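Local coordinates for NalP translocator (Neisseria meningitidis, PDB 1UYN), which forms the outer-membrane beta-barrel of an autotransporter, a hydrophilic pore for moving the secreted protease passenger domain to the cell surface, at residues N81-A85 against F110-D116; A159-V163 against V175-L179. One frame throughout, in Å; residues are numbered along the deposited sequence.

In the fold
Both contacts join neighbouring antiparallel strands of one closed 12-stranded barrel. Contact 1 pairs strands 82-97 and 100-117. Contact 2 pairs strands 145-163 and 172-192. Their centres lie about 13 Å apart and they do not touch. Contact 1 is partly buried, and contact 2 is largely on the surface. Contact 1 carries mixed chemistry: a salt bridge between R114 and D116, a water by T83, and a sulfate by T82. Contact 2 has four glycines and outward apolar residues, with one charged group, E176, turned inward. Y122 relates the two, as it makes a cation-pi contact with R114 and a hydrogen bond with E176.

Contact 1: N81-A85 against F110-D116; sequences NTTAA and FAGIRHD. With SO4 (sulfate ion), chain D.
T83 and R114 form a hydrogen-bonded antiparallel pair in the beta hairpin of strands 82-97 and 100-117, part of the transmembrane barrel. T83 N donates a hydrogen bond to R114 O at 3.0 Å, and R114 N donates one to T83 O. A85 and G112 repeat this pair of hydrogen bonds. At the end D116 N meets N81 O at 2.9 Å, nearly straight (170°) and in the carbonyl plane. T82 with H115, and A84 with I113, are the non-hydrogen-bonded pairs between them.

On the face of T82 and I113, methyl CG2 of T82 lies against I113 CG1 at 3.8 Å. I113 CG1 stands anti to its backbone N (chi1 -179°), and its CD1 also comes near that methyl. The hydroxyl of T82, beside the backbone N, reaches a sulfate ion that probably came from the crystallisation liquor. T82 OG1 and N81 N both donate to its O2. The ring of H115 stands obliquely beside N81, with CE1 4.0 Å from N81 CB.

The T83 and R114 face looks into the barrel, where T83 and A85 touch L36. T83 OG1 hydrogen-bonds a water at 2.8 Å, and this water also reaches R114 O. The R114 side chain leads away from strand 82-85. Its NH1 makes a salt bridge to D37, and Y122 makes a cation-pi contact with it. D116 is its second carboxylate partner: CG lies at the guanidinium edge, in its plane. R114 NH2 reaches D116 OD1 at 2.8 Å, on the syn side of the carboxylate and 17° out of its plane.

Contact 2: A159-V163 against V175-L179; sequences ALGGV and VEGGL
The carboxylate of E176 is the flat side-chain group here, and methyl CD1 of L160 packs against it, 3.8 Å from E176 CD. The two side chains cross at a slant. E176 reaches this place with CG anti to its backbone N (chi1 -174°) and an extended chain, whose CG passes 3.8 Å from G161 O. Its oxygen OE1 is held by a salt bridge to K124 NZ and a hydrogen bond with Y122 OH, both on strand 121-139, which lies on the far side of strand 145-163 from E176.

The second methyl of L160, CD2, bends over G178 and lies 3.4 Å from its N.

The segments belong to the transmembrane beta hairpin of strands 145-163 and 172-192. A159 with L179, G161 with G177, and V163 with V175 are its hydrogen-bonded pairs, each with two backbone bonds. G161 N to G177 O is 2.9 Å.

A159, V163, V175 and L179 are on the outer surface of the barrel. V163 and V175 lie side by side and point the same way. V163 CG2 packs on V175 CB at 3.8 Å.

Contact 1: N81-A85 against F110-D116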
loop_
_atom_site.group_PDB
_atom_site.type_symbol
_atom_site.label_atom_id
_atom_site.label_comp_id
_atom_site.label_asym_id
_atom_site.label_seq_id
_atom_site.Cartn_x
_atom_site.Cartn_y
_atom_site.Cartn_z
ATOM N N ASN A 81 -20.134 -15.494 -9.805
ATOM C CA ASN A 81 -19.361 -14.364 -10.341
ATOM C C ASN A 81 -18.779 -13.400 -9.303
ATOM O O ASN A 81 -18.430 -12.274 -9.635
ATOM C CB ASN A 81 -20.259 -13.465 -11.223
ATOM C CG ASN A 81 -20.953 -14.199 -12.340
ATOM O OD1 ASN A 81 -22.113 -13.929 -12.598
ATOM N ND2 ASN A 81 -20.244 -15.075 -13.041
ATOM N N THR A 82 -18.724 -13.792 -8.041
ATOM C CA THR A 82 -18.288 -12.882 -7.005
ATOM C C THR A 82 -17.126 -13.447 -6.250
ATOM O O THR A 82 -17.074 -14.617 -6.016
ATOM C CB THR A 82 -19.459 -12.557 -6.109
ATOM O OG1 THR A 82 -20.431 -11.924 -6.918
ATOM C CG2 THR A 82 -19.149 -11.460 -5.104
ATOM N N THR A 83 -16.163 -12.602 -5.907
ATOM C CA THR A 83 -15.031 -13.018 -5.111
ATOM C C THR A 83 -14.867 -12.031 -3.986
ATOM O O THR A 83 -15.084 -10.877 -4.189
ATOM C CB THR A 83 -13.795 -12.985 -5.940
ATOM O OG1 THR A 83 -14.002 -13.716 -7.149
ATOM C CG2 THR A 83 -12.678 -13.707 -5.225
ATOM N N ALA A 84 -14.502 -12.494 -2.795
ATOM C CA ALA A 84 -14.289 -11.592 -1.668
ATOM C C ALA A 84 -13.015 -11.932 -0.968
ATOM O O ALA A 84 -12.542 -13.053 -1.005
ATOM C CB ALA A 84 -15.468 -11.580 -0.689
ATOM N N ALA A 85 -12.430 -10.915 -0.380
ATOM C CA ALA A 85 -11.197 -11.056 0.370
ATOM C C ALA A 85 -11.239 -10.158 1.571
ATOM O O ALA A 85 -11.909 -9.139 1.597
ATOM C CB ALA A 85 -10.011 -10.726 -0.498
ATOM N N PHE A 110 -7.976 -4.958 5.511
ATOM C CA PHE A 110 -8.318 -4.699 4.116
ATOM C C PHE A 110 -9.426 -5.609 3.650
ATOM O O PHE A 110 -9.431 -6.762 3.996
ATOM C CB PHE A 110 -7.091 -4.937 3.250
ATOM C CG PHE A 110 -5.880 -4.213 3.733
ATOM C CD1 PHE A 110 -5.115 -4.730 4.754
ATOM C CD2 PHE A 110 -5.529 -2.996 3.195
ATOM C CE1 PHE A 110 -3.998 -4.052 5.199
ATOM C CE2 PHE A 110 -4.421 -2.339 3.636
ATOM C CZ PHE A 110 -3.645 -2.880 4.633
ATOM N N ALA A 111 -10.350 -5.081 2.856
ATOM C CA ALA A 111 -11.428 -5.887 2.294
ATOM C C ALA A 111 -11.630 -5.566 0.810
ATOM O O ALA A 111 -11.472 -4.447 0.368
ATOM C CB ALA A 111 -12.732 -5.668 3.082
ATOM N N GLY A 112 -12.026 -6.552 0.050
ATOM C CA GLY A 112 -12.236 -6.361 -1.374
ATOM C C GLY A 112 -13.376 -7.204 -1.890
ATOM O O GLY A 112 -13.586 -8.304 -1.436
ATOM N N ILE A 113 -14.159 -6.671 -2.809
ATOM C CA ILE A 113 -15.080 -7.552 -3.544
ATOM C C ILE A 113 -14.855 -7.367 -5.052
ATOM O O ILE A 113 -14.541 -6.295 -5.518
ATOM C CB ILE A 113 -16.541 -7.292 -3.113
ATOM C CG1 ILE A 113 -17.474 -8.239 -3.870
ATOM C CG2 ILE A 113 -16.921 -5.787 -3.353
ATOM C CD1 ILE A 113 -18.969 -7.714 -4.016
ATOM N N ARG A 114 -14.958 -8.423 -5.808
ATOM C CA ARG A 114 -14.769 -8.346 -7.261
ATOM C C ARG A 114 -15.942 -9.016 -7.872
ATOM O O ARG A 114 -16.178 -10.166 -7.574
ATOM C CB ARG A 114 -13.516 -9.105 -7.676
ATOM C CG ARG A 114 -13.431 -9.379 -9.157
ATOM C CD ARG A 114 -12.091 -9.928 -9.618
ATOM N NE ARG A 114 -12.279 -10.643 -10.872
ATOM C CZ ARG A 114 -11.380 -10.749 -11.846
ATOM N NH1 ARG A 114 -10.173 -10.211 -11.765
ATOM N NH2 ARG A 114 -11.714 -11.392 -12.940
ATOM N N HIS A 115 -16.710 -8.286 -8.660
ATOM C CA HIS A 115 -17.818 -8.835 -9.428
ATOM C C HIS A 115 -17.400 -8.984 -10.872
ATOM O O HIS A 115 -17.023 -8.014 -11.469
ATOM C CB HIS A 115 -19.015 -7.880 -9.362
ATOM C CG HIS A 115 -20.271 -8.474 -9.888
ATOM N ND1 HIS A 115 -20.314 -9.178 -11.071
ATOM C CD2 HIS A 115 -21.522 -8.514 -9.382
ATOM C CE1 HIS A 115 -21.532 -9.640 -11.269
ATOM N NE2 HIS A 115 -22.285 -9.256 -10.260
ATOM N N ASP A 116 -17.497 -10.190 -11.432
ATOM C CA ASP A 116 -17.286 -10.455 -12.867
ATOM C C ASP A 116 -18.543 -10.378 -13.708
ATOM O O ASP A 116 -19.585 -10.908 -13.349
ATOM C CB ASP A 116 -16.683 -11.821 -13.092
ATOM C CG ASP A 116 -15.268 -11.906 -12.607
ATOM O OD1 ASP A 116 -14.447 -11.074 -12.969
ATOM O OD2 ASP A 116 -14.845 -12.772 -11.837
HETATM S S SO4 D . -23.281 -13.841 -8.286
HETATM O O1 SO4 D . -24.100 -13.197 -7.242
HETATM O O2 SO4 D . -21.912 -14.068 -7.863
HETATM O O3 SO4 D . -23.800 -15.178 -8.649
HETATM O O4 SO4 D . -23.320 -12.981 -9.475
HETATM O O HOH W 1 -15.211 -12.472 -9.358
#

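Contact 2: A159-V163 against V175-L179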
loop_
_atom_site.group_PDB
_atom_site.type_symbol
_atom_site.label_atom_id
_atom_site.label_comp_id
_atom_site.label_asym_id
_atom_site.label_seq_id
_atom_site.Cartn_x
_atom_site.Cartn_y
_atom_site.Cartn_z
ATOM N N ALA A 159 -12.523 1.876 -6.173
ATOM C CA ALA A 159 -13.394 1.368 -7.170
ATOM C C ALA A 159 -12.535 1.177 -8.394
ATOM O O ALA A 159 -11.895 2.082 -8.823
ATOM C CB ALA A 159 -14.527 2.337 -7.427
ATOM N N LEU A 160 -12.483 -0.029 -8.916
ATOM C CA LEU A 160 -11.744 -0.295 -10.117
ATOM C C LEU A 160 -12.625 -1.076 -11.094
ATOM O O LEU A 160 -13.431 -1.894 -10.684
ATOM C CB LEU A 160 -10.495 -1.104 -9.799
ATOM C CG LEU A 160 -9.432 -0.518 -8.876
ATOM C CD1 LEU A 160 -8.343 -1.553 -8.609
ATOM C CD2 LEU A 160 -8.803 0.756 -9.450
ATOM N N GLY A 161 -12.478 -0.804 -12.372
ATOM C CA GLY A 161 -13.024 -1.660 -13.399
ATOM C C GLY A 161 -11.878 -2.280 -14.171
ATOM O O GLY A 161 -10.856 -1.621 -14.376
ATOM N N GLY A 162 -12.023 -3.549 -14.560
ATOM C CA GLY A 162 -11.084 -4.177 -15.477
ATOM C C GLY A 162 -11.672 -4.955 -16.637
ATOM O O GLY A 162 -12.662 -5.592 -16.475
ATOM N N VAL A 163 -11.057 -4.850 -17.807
ATOM C CA VAL A 163 -11.332 -5.716 -18.973
ATOM C C VAL A 163 -10.202 -6.734 -19.138
ATOM O O VAL A 163 -9.099 -6.530 -18.638
ATOM C CB VAL A 163 -11.349 -4.957 -20.270
ATOM C CG1 VAL A 163 -12.243 -3.675 -20.202
ATOM C CG2 VAL A 163 -9.921 -4.610 -20.673
ATOM N N VAL A 175 -6.526 -4.858 -18.478
ATOM C CA VAL A 175 -6.462 -3.413 -18.239
ATOM C C VAL A 175 -7.351 -3.064 -17.067
ATOM O O VAL A 175 -8.458 -3.536 -16.938
ATOM C CB VAL A 175 -6.918 -2.615 -19.443
ATOM C CG1 VAL A 175 -6.804 -1.142 -19.194
ATOM C CG2 VAL A 175 -6.088 -3.006 -20.688
ATOM N N GLU A 176 -6.849 -2.215 -16.209
ATOM C CA GLU A 176 -7.483 -1.968 -14.944
ATOM C C GLU A 176 -7.282 -0.526 -14.535
ATOM O O GLU A 176 -6.215 0.029 -14.714
ATOM C CB GLU A 176 -6.927 -2.913 -13.888
ATOM C CG GLU A 176 -7.689 -2.752 -12.598
ATOM C CD GLU A 176 -7.232 -3.685 -11.520
ATOM O OE1 GLU A 176 -7.645 -4.865 -11.543
ATOM O OE2 GLU A 176 -6.493 -3.212 -10.645
ATOM N N GLY A 177 -8.325 0.069 -13.979
ATOM C CA GLY A 177 -8.368 1.500 -13.736
ATOM C C GLY A 177 -9.477 1.944 -12.790
ATOM O O GLY A 177 -10.588 1.404 -12.768
ATOM N N GLY A 178 -9.178 2.964 -11.991
ATOM C CA GLY A 178 -10.188 3.527 -11.119
ATOM C C GLY A 178 -9.719 4.624 -10.202
ATOM O O GLY A 178 -8.911 5.441 -10.562
ATOM N N LEU A 179 -10.308 4.662 -9.016
ATOM C CA LEU A 179 -9.995 5.667 -8.069
ATOM C C LEU A 179 -9.772 5.018 -6.719
ATOM O O LEU A 179 -10.284 3.955 -6.458
ATOM C CB LEU A 179 -11.150 6.648 -8.011
ATOM C CG LEU A 179 -11.579 7.303 -9.314
ATOM C CD1 LEU A 179 -12.900 7.967 -9.049
ATOM C CD2 LEU A 179 -10.561 8.307 -9.858
#